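Local structure of teicoplanin pseudoaglycone deacetylases Orf2 (Actinoplanes teichomyceticus, 3DFK) at residues G93-S98 against G134-D139; F147-V152 against K178-R183; A156-H161 against W185-Y190. The protein probably hydrolyses the N-acetyl amide of teicoplanin pseudoaglycone, as a zinc-binding member of the GlcNAc-PI de-N-acetylase (PIG-L) family. All coordinates share one frame; numbering follows the deposited sequence.

Contacts 2 and 3 join parallel strands 151-155 and 182-185: contact 2 where the strands begin, about 17 Å from the centre of the chain, and contact 3 in the loops that follow them, about 8 Å from it. Contact 1, its centre about 13 Å from the same point, ties a loop to helix 126-147. Contact 3 is the most central, with no exposed residue touching, while contact 1 has exposed residues at its rim. Contact 1 combines surface salt bridges with a buried ring, contact 2 relies on backbone bonds and aliphatic packing, contact 3 on a buried carboxylate and a tyrosine. Contacts 1 and 3 both touch decanoic acid and meet where S98 OG lies 3.6 Å from H161 CE1.

Contact 1 (G93-S98 against G134-D139); sequences GRFLDS and GEVADD. With DKA (decanoic acid), chain C.
A salt-bridge network ties the loop after strand 89-92 to helix 126-147, with R94 on the loop reaching E135 and D139, one helical turn apart. R94 holds D139 side-on: its NE meets D139 OD2 at 2.9 Å on the syn side, whereas its NH2 approaches D139 OD1 at 3.2 Å from above the carboxylate plane. The same NH2 bonds E135 OE1 at 2.9 Å on the anti side, and the guanidinium stands 88° from the E135 carboxylate. A water accepts the backbone N-H of R94 and donates to D139 OD2, 2.7 Å away, giving that oxygen two donors. Beside this exposed network lies the buried ring of F95. V136 CG2 makes a CH-pi contact 3.8 Å from the F95 ring centroid, only 6° off the normal, and R94 CG, set between its backbone N and carbonyl carbon (chi1 67°), rests over the opposite face; the extended chain carries NE on to D139. F95 CZ sits against one face of the R94 guanidinium. F95 also packs on Y41 of strand 37-42, V136 touches A170 of helix 162-178, and the loop continues to the zinc ligand D97, beside D163 on that helix.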
loop_
_atom_site.group_PDB
_atom_site.type_symbol
_atom_site.label_atom_id
_atom_site.label_comp_id
_atom_site.label_asym_id
_atom_site.label_seq_id
_atom_site.Cartn_x
_atom_site.Cartn_y
_atom_site.Cartn_z
ATOM N N GLY A 93 5.641 10.363 1.832
ATOM C CA GLY A 93 6.518 10.168 2.987
ATOM C C GLY A 93 7.998 10.076 2.650
ATOM O O GLY A 93 8.394 10.054 1.471
ATOM N N ARG A 94 8.808 9.961 3.704
ATOM C CA ARG A 94 10.265 10.057 3.598
ATOM C C ARG A 94 10.991 8.697 3.598
ATOM O O ARG A 94 12.213 8.640 3.457
ATOM C CB ARG A 94 10.792 10.891 4.771
ATOM C CG ARG A 94 10.599 10.189 6.103
ATOM C CD ARG A 94 11.336 10.884 7.245
ATOM N NE ARG A 94 10.836 10.458 8.550
ATOM C CZ ARG A 94 11.486 9.688 9.419
ATOM N NH1 ARG A 94 12.684 9.204 9.134
ATOM N NH2 ARG A 94 10.920 9.395 10.580
ATOM N N PHE A 95 10.260 7.608 3.772
ATOM C CA PHE A 95 10.925 6.303 3.970
ATOM C C PHE A 95 11.295 5.655 2.665
ATOM O O PHE A 95 10.534 5.709 1.701
ATOM C CB PHE A 95 10.059 5.388 4.827
ATOM C CG PHE A 95 9.732 5.996 6.144
ATOM C CD1 PHE A 95 10.630 5.902 7.195
ATOM C CD2 PHE A 95 8.572 6.747 6.306
ATOM C CE1 PHE A 95 10.361 6.513 8.431
ATOM C CE2 PHE A 95 8.296 7.367 7.522
ATOM C CZ PHE A 95 9.185 7.239 8.592
ATOM N N LEU A 96 12.468 5.029 2.651
ATOM C CA LEU A 96 12.960 4.384 1.452
ATOM C C LEU A 96 12.325 3.022 1.253
ATOM O O LEU A 96 12.355 2.181 2.164
ATOM C CB LEU A 96 14.485 4.198 1.538
ATOM C CG LEU A 96 15.375 5.441 1.576
ATOM C CD1 LEU A 96 16.821 5.032 1.678
ATOM C CD2 LEU A 96 15.166 6.303 0.354
ATOM N N ASP A 97 11.847 2.785 0.032
ATOM C CA ASP A 97 11.358 1.486 -0.399
ATOM C C ASP A 97 12.425 0.437 -0.079
ATOM O O ASP A 97 13.613 0.740 -0.063
ATOM C CB ASP A 97 11.146 1.491 -1.911
ATOM C CG ASP A 97 10.521 0.207 -2.414
ATOM O OD1 ASP A 97 11.161 -0.878 -2.353
ATOM O OD2 ASP A 97 9.388 0.284 -2.896
ATOM N N SER A 98 11.982 -0.786 0.161
ATOM C CA SER A 98 12.905 -1.867 0.526
ATOM C C SER A 98 14.059 -2.039 -0.478
ATOM O O SER A 98 15.133 -2.470 -0.091
ATOM C CB SER A 98 12.141 -3.170 0.758
ATOM O OG SER A 98 11.536 -3.603 -0.439
ATOM N N GLY A 134 8.903 1.928 14.370
ATOM C CA GLY A 134 8.823 3.059 15.306
ATOM C C GLY A 134 8.874 4.405 14.612
ATOM O O GLY A 134 8.095 5.307 14.935
ATOM N N GLU A 135 9.789 4.555 13.657
ATOM C CA GLU A 135 9.897 5.802 12.894
ATOM C C GLU A 135 8.660 6.072 12.058
ATOM O O GLU A 135 8.174 7.214 11.986
ATOM C CB GLU A 135 11.123 5.764 11.985
ATOM C CG GLU A 135 12.462 5.755 12.752
ATOM C CD GLU A 135 12.922 7.130 13.175
ATOM O OE1 GLU A 135 12.329 8.141 12.728
ATOM O OE2 GLU A 135 13.904 7.210 13.951
ATOM N N VAL A 136 8.154 5.037 11.400
ATOM C CA VAL A 136 6.938 5.197 10.601
ATOM C C VAL A 136 5.761 5.583 11.502
ATOM O O VAL A 136 4.987 6.481 11.161
ATOM C CB VAL A 136 6.623 3.922 9.789
ATOM C CG1 VAL A 136 5.334 4.108 8.925
ATOM C CG2 VAL A 136 7.809 3.588 8.899
ATOM N N ALA A 137 5.657 4.916 12.651
ATOM C CA ALA A 137 4.613 5.202 13.633
ATOM C C ALA A 137 4.704 6.655 14.107
ATOM O O ALA A 137 3.666 7.304 14.272
ATOM C CB ALA A 137 4.736 4.246 14.810
ATOM N N ASP A 138 5.937 7.161 14.296
ATOM C CA ASP A 138 6.159 8.578 14.675
ATOM C C ASP A 138 5.558 9.501 13.626
ATOM O O ASP A 138 4.829 10.452 13.963
ATOM C CB ASP A 138 7.647 8.940 14.794
ATOM C CG ASP A 138 8.301 8.426 16.067
ATOM O OD1 ASP A 138 7.600 7.908 16.960
ATOM O OD2 ASP A 138 9.544 8.559 16.177
ATOM N N ASP A 139 5.873 9.228 12.356
ATOM C CA ASP A 139 5.381 10.063 11.257
ATOM C C ASP A 139 3.866 9.991 11.139
ATOM O O ASP A 139 3.207 11.017 10.933
ATOM C CB ASP A 139 6.067 9.723 9.929
ATOM C CG ASP A 139 7.463 10.344 9.825
ATOM O OD1 ASP A 139 8.042 10.697 10.878
ATOM O OD2 ASP A 139 7.973 10.497 8.703
HETATM C C1 DKA C . 3.739 -2.419 -4.993
HETATM O O1 DKA C . 3.265 -3.564 -4.893
HETATM C C2 DKA C . 4.858 -2.136 -5.973
HETATM C C3 DKA C . 5.759 -1.044 -5.403
HETATM C C4 DKA C . 7.230 -1.365 -5.609
HETATM C C5 DKA C . 7.914 -1.807 -4.323
HETATM C C6 DKA C . 8.935 -2.899 -4.631
HETATM C C7 DKA C . 9.713 -3.334 -3.393
HETATM C C8 DKA C . 10.673 -4.457 -3.792
HETATM C C9 DKA C . 10.387 -5.790 -3.111
HETATM C C10 DKA C . 11.509 -6.142 -2.161
HETATM O O2 DKA C . 3.315 -1.494 -4.291
HETATM O O HOH W 1 7.036 10.465 6.145
#

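Contact 2 (F147-V152 against K178-R183); sequences FDPTLV and KNVPVR
V180 turns its side chain toward P149 and V152, just after N179 has ended helix 162-178 with positive phi in a Schellman motif. Its CG2 lies 3.5 Å from V152 CG2, tighter than usual van der Waals contact, and 4.2 Å from P149 CG. A chi1 of -4°, which eclipses CG1 with the backbone N, is a further sign of strain, so the exact rotation of this side chain is less certain. P181 follows: the T150 carbonyl oxygen points toward CG and CD of its ring, 3.4 Å from P181 CG, and its CB lies near L151 CD1. The P181 carbonyl accepts the N-H of V152 at 3.0 Å, from P181 O to V152 N, with an angle of 163° at the hydrogen. V182 pairs with V152 in a parallel bridge, and their CG2 and CG1 respectively meet at 3.9 Å on the face covered by L172 and T175 of helix 162-178. R183 N then bonds V152 O at 2.9 Å, and its CG lies 3.9 Å from L151 CD1, while the guanidinium turns away to T264 on strand 263-269. V152 thus spends both its N-H and its C=O on P181 and R183, at the start of the neighbouring strand. The chemistry implies that backbone bonds set the register of this beta-alpha-beta unit, with only aliphatic groups meeting between the side chains.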
loop_
_atom_site.group_PDB
_atom_site.type_symbol
_atom_site.label_atom_id
_atom_site.label_comp_id
_atom_site.label_asym_id
_atom_site.label_seq_id
_atom_site.Cartn_x
_atom_site.Cartn_y
_atom_site.Cartn_z
ATOM N N PHE A 147 -3.755 16.217 10.417
ATOM C CA PHE A 147 -4.948 16.019 9.584
ATOM C C PHE A 147 -6.217 15.759 10.394
ATOM O O PHE A 147 -7.324 16.101 9.950
ATOM C CB PHE A 147 -4.685 14.881 8.587
ATOM C CG PHE A 147 -5.817 14.603 7.645
ATOM C CD1 PHE A 147 -6.135 15.497 6.617
ATOM C CD2 PHE A 147 -6.549 13.426 7.762
ATOM C CE1 PHE A 147 -7.181 15.222 5.742
ATOM C CE2 PHE A 147 -7.595 13.141 6.892
ATOM C CZ PHE A 147 -7.914 14.040 5.879
ATOM N N ASP A 148 -6.049 15.170 11.577
ATOM C CA ASP A 148 -7.166 14.829 12.480
ATOM C C ASP A 148 -8.217 13.932 11.806
ATOM O O ASP A 148 -9.393 14.288 11.710
ATOM C CB ASP A 148 -7.798 16.118 13.055
ATOM C CG ASP A 148 -8.705 15.854 14.253
ATOM O OD1 ASP A 148 -8.490 14.874 14.994
ATOM O OD2 ASP A 148 -9.641 16.650 14.457
ATOM N N PRO A 149 -7.800 12.745 11.344
ATOM C CA PRO A 149 -8.727 11.892 10.613
ATOM C C PRO A 149 -9.805 11.343 11.549
ATOM O O PRO A 149 -9.555 11.163 12.747
ATOM C CB PRO A 149 -7.830 10.740 10.147
ATOM C CG PRO A 149 -6.784 10.653 11.224
ATOM C CD PRO A 149 -6.487 12.100 11.533
ATOM N N THR A 150 -10.978 11.075 10.993
ATOM C CA THR A 150 -12.037 10.384 11.714
ATOM C C THR A 150 -11.935 8.878 11.477
ATOM O O THR A 150 -12.506 8.079 12.217
ATOM C CB THR A 150 -13.416 10.884 11.277
ATOM O OG1 THR A 150 -13.547 10.738 9.866
ATOM C CG2 THR A 150 -13.566 12.359 11.624
ATOM N N LEU A 151 -11.188 8.505 10.441
ATOM C CA LEU A 151 -10.995 7.095 10.068
ATOM C C LEU A 151 -9.663 6.962 9.361
ATOM O O LEU A 151 -9.319 7.786 8.511
ATOM C CB LEU A 151 -12.096 6.604 9.124
ATOM C CG LEU A 151 -11.975 5.161 8.595
ATOM C CD1 LEU A 151 -12.031 4.131 9.728
ATOM C CD2 LEU A 151 -13.017 4.831 7.542
ATOM N N VAL A 152 -8.921 5.924 9.715
ATOM C CA VAL A 152 -7.670 5.611 9.029
ATOM C C VAL A 152 -7.863 4.253 8.337
ATOM O O VAL A 152 -8.390 3.322 8.943
ATOM C CB VAL A 152 -6.495 5.516 10.029
ATOM C CG1 VAL A 152 -5.250 4.880 9.383
ATOM C CG2 VAL A 152 -6.135 6.899 10.572
ATOM N N LYS A 178 -3.402 7.125 19.459
ATOM C CA LYS A 178 -4.222 8.322 19.208
ATOM C C LYS A 178 -5.732 8.102 19.298
ATOM O O LYS A 178 -6.513 9.059 19.164
ATOM C CB LYS A 178 -3.860 8.922 17.843
ATOM C CG LYS A 178 -2.424 9.395 17.728
ATOM C CD LYS A 178 -2.208 10.701 18.464
ATOM C CE LYS A 178 -0.781 11.190 18.306
ATOM N NZ LYS A 178 -0.564 12.467 19.041
ATOM N N ASN A 179 -6.139 6.853 19.509
ATOM C CA ASN A 179 -7.541 6.447 19.600
ATOM C C ASN A 179 -8.355 6.886 18.389
ATOM O O ASN A 179 -9.378 7.564 18.533
ATOM C CB ASN A 179 -8.182 6.946 20.912
ATOM C CG ASN A 179 -9.384 6.123 21.332
ATOM O OD1 ASN A 179 -9.562 4.974 20.914
ATOM N ND2 ASN A 179 -10.227 6.717 22.166
ATOM N N VAL A 180 -7.870 6.530 17.198
ATOM C CA VAL A 180 -8.651 6.714 15.969
ATOM C C VAL A 180 -8.982 5.353 15.334
ATOM O O VAL A 180 -8.124 4.447 15.346
ATOM C CB VAL A 180 -8.071 7.816 14.984
ATOM C CG1 VAL A 180 -6.857 8.554 15.542
ATOM C CG2 VAL A 180 -7.872 7.316 13.578
ATOM N N PRO A 181 -10.234 5.188 14.840
ATOM C CA PRO A 181 -10.665 3.924 14.263
ATOM C C PRO A 181 -9.798 3.596 13.069
ATOM O O PRO A 181 -9.435 4.494 12.303
ATOM C CB PRO A 181 -12.077 4.212 13.752
ATOM C CG PRO A 181 -12.484 5.462 14.363
ATOM C CD PRO A 181 -11.289 6.217 14.774
ATOM N N VAL A 182 -9.491 2.318 12.908
ATOM C CA VAL A 182 -8.653 1.897 11.785
ATOM C C VAL A 182 -9.297 0.692 11.101
ATOM O O VAL A 182 -9.971 -0.122 11.740
ATOM C CB VAL A 182 -7.181 1.674 12.241
ATOM C CG1 VAL A 182 -7.076 0.499 13.212
ATOM C CG2 VAL A 182 -6.228 1.498 11.054
ATOM N N ARG A 183 -9.143 0.626 9.780
ATOM C CA ARG A 183 -9.590 -0.513 8.992
ATOM C C ARG A 183 -8.448 -0.880 8.071
ATOM O O ARG A 183 -7.604 -0.017 7.760
ATOM C CB ARG A 183 -10.800 -0.151 8.132
ATOM C CG ARG A 183 -12.037 0.267 8.911
ATOM C CD ARG A 183 -13.181 0.550 7.941
ATOM N NE ARG A 183 -13.663 -0.670 7.308
ATOM C CZ ARG A 183 -14.564 -1.493 7.843
ATOM N NH1 ARG A 183 -15.089 -1.232 9.035
ATOM N NH2 ARG A 183 -14.922 -2.593 7.201
#

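Contact 3 (A156-H161 against W185-Y190); sequences AAIGEH and WEDLPY. With DKA (decanoic acid), chain C.
The two loops come together at A156 and W185, where A156 N donates to W185 O at 3.0 Å in the carbonyl plane, with a bent angle of 144° at the hydrogen, before residues A157 to E160 fold back as a type II turn. D187 projects into this turn: its OD2 accepts a weak bond from I158 N at 2.9 Å, and with CG anti to the carbonyl carbon (chi1 -50°) the carboxylate faces the backbone of A157 and I158. Its other oxygen, OD1, is bonded by ND1 of the zinc ligand H164, so the aspartate links the turn to a first-shell residue. I158 CD1 packs on E186 CG at 3.9 Å, while E186 OE1 hydrogen-bonds NE2 of H250; both E186 and H250 are ligands of a separate zinc site, not that of H164. Y190 packs beside D187 against the second half of the turn. The I158 carbonyl oxygen stands over one face of its ring, 3.4 Å from Y190 CG, and G159 CA approaches Y190 CD1 at 3.6 Å. G159, with phi 102°, lets its CA approach this closely. The hydroxyl OH of Y190 extends to H161, 3.6 Å from H161 CB, and the Y190 and H164 rings meet edge-to-face. Replacing Y190 by alanine would probably open a gap beside I158 O and G159 CA and leave H164 without this edge-to-face partner. H161 occupies the N-cap of helix 162-178, its ND1 accepting from D163 N, and its NE2 comes within 3.1 Å of C9 of decanoic acid. The arrangement is that of a Rossmann-like sheet with its site at the strand ends: loops following neighbouring parallel strands gather zinc ligands, and H161 here borders the alkyl chain of bound decanoic acid.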
loop_
_atom_site.group_PDB
_atom_site.type_symbol
_atom_site.label_atom_id
_atom_site.label_comp_id
_atom_site.label_asym_id
_atom_site.label_seq_id
_atom_site.Cartn_x
_atom_site.Cartn_y
_atom_site.Cartn_z
ATOM N N ALA A 156 -3.808 -4.613 4.781
ATOM C CA ALA A 156 -3.762 -5.828 5.610
ATOM C C ALA A 156 -2.386 -6.492 5.539
ATOM O O ALA A 156 -2.049 -7.312 6.400
ATOM C CB ALA A 156 -4.818 -6.819 5.168
ATOM N N ALA A 157 -1.608 -6.138 4.512
ATOM C CA ALA A 157 -0.315 -6.794 4.226
ATOM C C ALA A 157 -0.481 -8.277 3.875
ATOM O O ALA A 157 0.363 -9.127 4.195
ATOM C CB ALA A 157 0.731 -6.554 5.371
ATOM N N ILE A 158 -1.578 -8.571 3.189
ATOM C CA ILE A 158 -1.705 -9.842 2.490
ATOM C C ILE A 158 -0.593 -9.888 1.454
ATOM O O ILE A 158 -0.365 -8.924 0.718
ATOM C CB ILE A 158 -3.094 -9.998 1.839
ATOM C CG1 ILE A 158 -4.164 -10.099 2.933
ATOM C CG2 ILE A 158 -3.123 -11.227 0.896
ATOM C CD1 ILE A 158 -5.600 -9.890 2.447
ATOM N N GLY A 159 0.124 -11.003 1.406
ATOM C CA GLY A 159 1.279 -11.092 0.515
ATOM C C GLY A 159 2.587 -10.928 1.262
ATOM O O GLY A 159 3.656 -11.221 0.718
ATOM N N GLU A 160 2.497 -10.417 2.493
ATOM C CA GLU A 160 3.622 -10.329 3.435
ATOM C C GLU A 160 4.834 -9.491 2.985
ATOM O O GLU A 160 5.951 -9.710 3.473
ATOM C CB GLU A 160 4.072 -11.743 3.864
ATOM C CG GLU A 160 2.994 -12.567 4.551
ATOM C CD GLU A 160 3.484 -13.957 4.959
ATOM O OE1 GLU A 160 2.743 -14.935 4.717
ATOM O OE2 GLU A 160 4.600 -14.071 5.519
ATOM N N HIS A 161 4.632 -8.517 2.094
ATOM C CA HIS A 161 5.729 -7.633 1.704
ATOM C C HIS A 161 6.180 -6.910 2.964
ATOM O O HIS A 161 5.328 -6.429 3.722
ATOM C CB HIS A 161 5.282 -6.610 0.651
ATOM C CG HIS A 161 6.416 -5.858 0.027
ATOM N ND1 HIS A 161 7.163 -4.921 0.712
ATOM C CD2 HIS A 161 6.939 -5.919 -1.218
ATOM C CE1 HIS A 161 8.099 -4.441 -0.086
ATOM N NE2 HIS A 161 7.977 -5.024 -1.264
ATOM N N TRP A 185 -7.489 -2.647 4.286
ATOM C CA TRP A 185 -8.011 -3.139 3.021
ATOM C C TRP A 185 -7.365 -4.449 2.625
ATOM O O TRP A 185 -6.255 -4.789 3.075
ATOM C CB TRP A 185 -7.859 -2.100 1.893
ATOM C CG TRP A 185 -6.434 -1.717 1.577
ATOM C CD1 TRP A 185 -5.419 -2.539 1.129
ATOM C CD2 TRP A 185 -5.876 -0.415 1.694
ATOM N NE1 TRP A 185 -4.258 -1.802 0.953
ATOM C CE2 TRP A 185 -4.515 -0.497 1.292
ATOM C CE3 TRP A 185 -6.390 0.824 2.098
ATOM C CZ2 TRP A 185 -3.663 0.612 1.307
ATOM C CZ3 TRP A 185 -5.526 1.941 2.111
ATOM C CH2 TRP A 185 -4.190 1.821 1.701
ATOM N N GLU A 186 -8.059 -5.187 1.773
ATOM C CA GLU A 186 -7.493 -6.383 1.184
ATOM C C GLU A 186 -6.485 -5.971 0.100
ATOM O O GLU A 186 -6.848 -5.304 -0.883
ATOM C CB GLU A 186 -8.636 -7.217 0.616
ATOM C CG GLU A 186 -8.187 -8.447 -0.100
ATOM C CD GLU A 186 -9.365 -9.227 -0.614
ATOM O OE1 GLU A 186 -10.214 -8.623 -1.317
ATOM O OE2 GLU A 186 -9.445 -10.433 -0.318
ATOM N N ASP A 187 -5.210 -6.321 0.281
ATOM C CA ASP A 187 -4.161 -5.865 -0.657
ATOM C C ASP A 187 -4.424 -6.463 -2.027
ATOM O O ASP A 187 -4.541 -7.681 -2.151
ATOM C CB ASP A 187 -2.741 -6.279 -0.222
ATOM C CG ASP A 187 -2.438 -5.934 1.228
ATOM O OD1 ASP A 187 -1.488 -5.163 1.479
ATOM O OD2 ASP A 187 -3.151 -6.433 2.115
ATOM N N LEU A 188 -4.527 -5.602 -3.039
ATOM C CA LEU A 188 -4.665 -6.055 -4.423
ATOM C C LEU A 188 -3.460 -5.628 -5.263
ATOM O O LEU A 188 -2.902 -4.541 -5.046
ATOM C CB LEU A 188 -5.962 -5.490 -5.015
ATOM C CG LEU A 188 -7.260 -5.925 -4.314
ATOM C CD1 LEU A 188 -8.469 -5.170 -4.893
ATOM C CD2 LEU A 188 -7.480 -7.418 -4.428
ATOM N N PRO A 189 -3.062 -6.455 -6.251
ATOM C CA PRO A 189 -3.650 -7.741 -6.660
ATOM C C PRO A 189 -3.238 -8.940 -5.785
ATOM O O PRO A 189 -3.695 -10.048 -6.043
ATOM C CB PRO A 189 -3.100 -7.922 -8.074
ATOM C CG PRO A 189 -1.768 -7.278 -8.013
ATOM C CD PRO A 189 -1.928 -6.079 -7.113
ATOM N N TYR A 190 -2.400 -8.715 -4.773
ATOM C CA TYR A 190 -1.896 -9.805 -3.905
ATOM C C TYR A 190 -2.933 -10.851 -3.482
ATOM O O TYR A 190 -2.666 -12.062 -3.512
ATOM C CB TYR A 190 -1.365 -9.224 -2.614
ATOM C CG TYR A 190 -0.058 -8.502 -2.655
ATOM C CD1 TYR A 190 1.149 -9.205 -2.564
ATOM C CD2 TYR A 190 -0.014 -7.109 -2.688
ATOM C CE1 TYR A 190 2.372 -8.536 -2.540
ATOM C CE2 TYR A 190 1.204 -6.429 -2.664
ATOM C CZ TYR A 190 2.389 -7.150 -2.585
ATOM O OH TYR A 190 3.597 -6.498 -2.558
HETATM C C1 DKA C . 3.739 -2.419 -4.993
HETATM O O1 DKA C . 3.265 -3.564 -4.893
HETATM C C2 DKA C . 4.858 -2.136 -5.973
HETATM C C3 DKA C . 5.759 -1.044 -5.403
HETATM C C4 DKA C . 7.230 -1.365 -5.609
HETATM C C5 DKA C . 7.914 -1.807 -4.323
HETATM C C6 DKA C . 8.935 -2.899 -4.631
HETATM C C7 DKA C . 9.713 -3.334 -3.393
HETATM C C8 DKA C . 10.673 -4.457 -3.792
HETATM C C9 DKA C . 10.387 -5.790 -3.111
HETATM C C10 DKA C . 11.509 -6.142 -2.161
HETATM O O2 DKA C . 3.315 -1.494 -4.291
#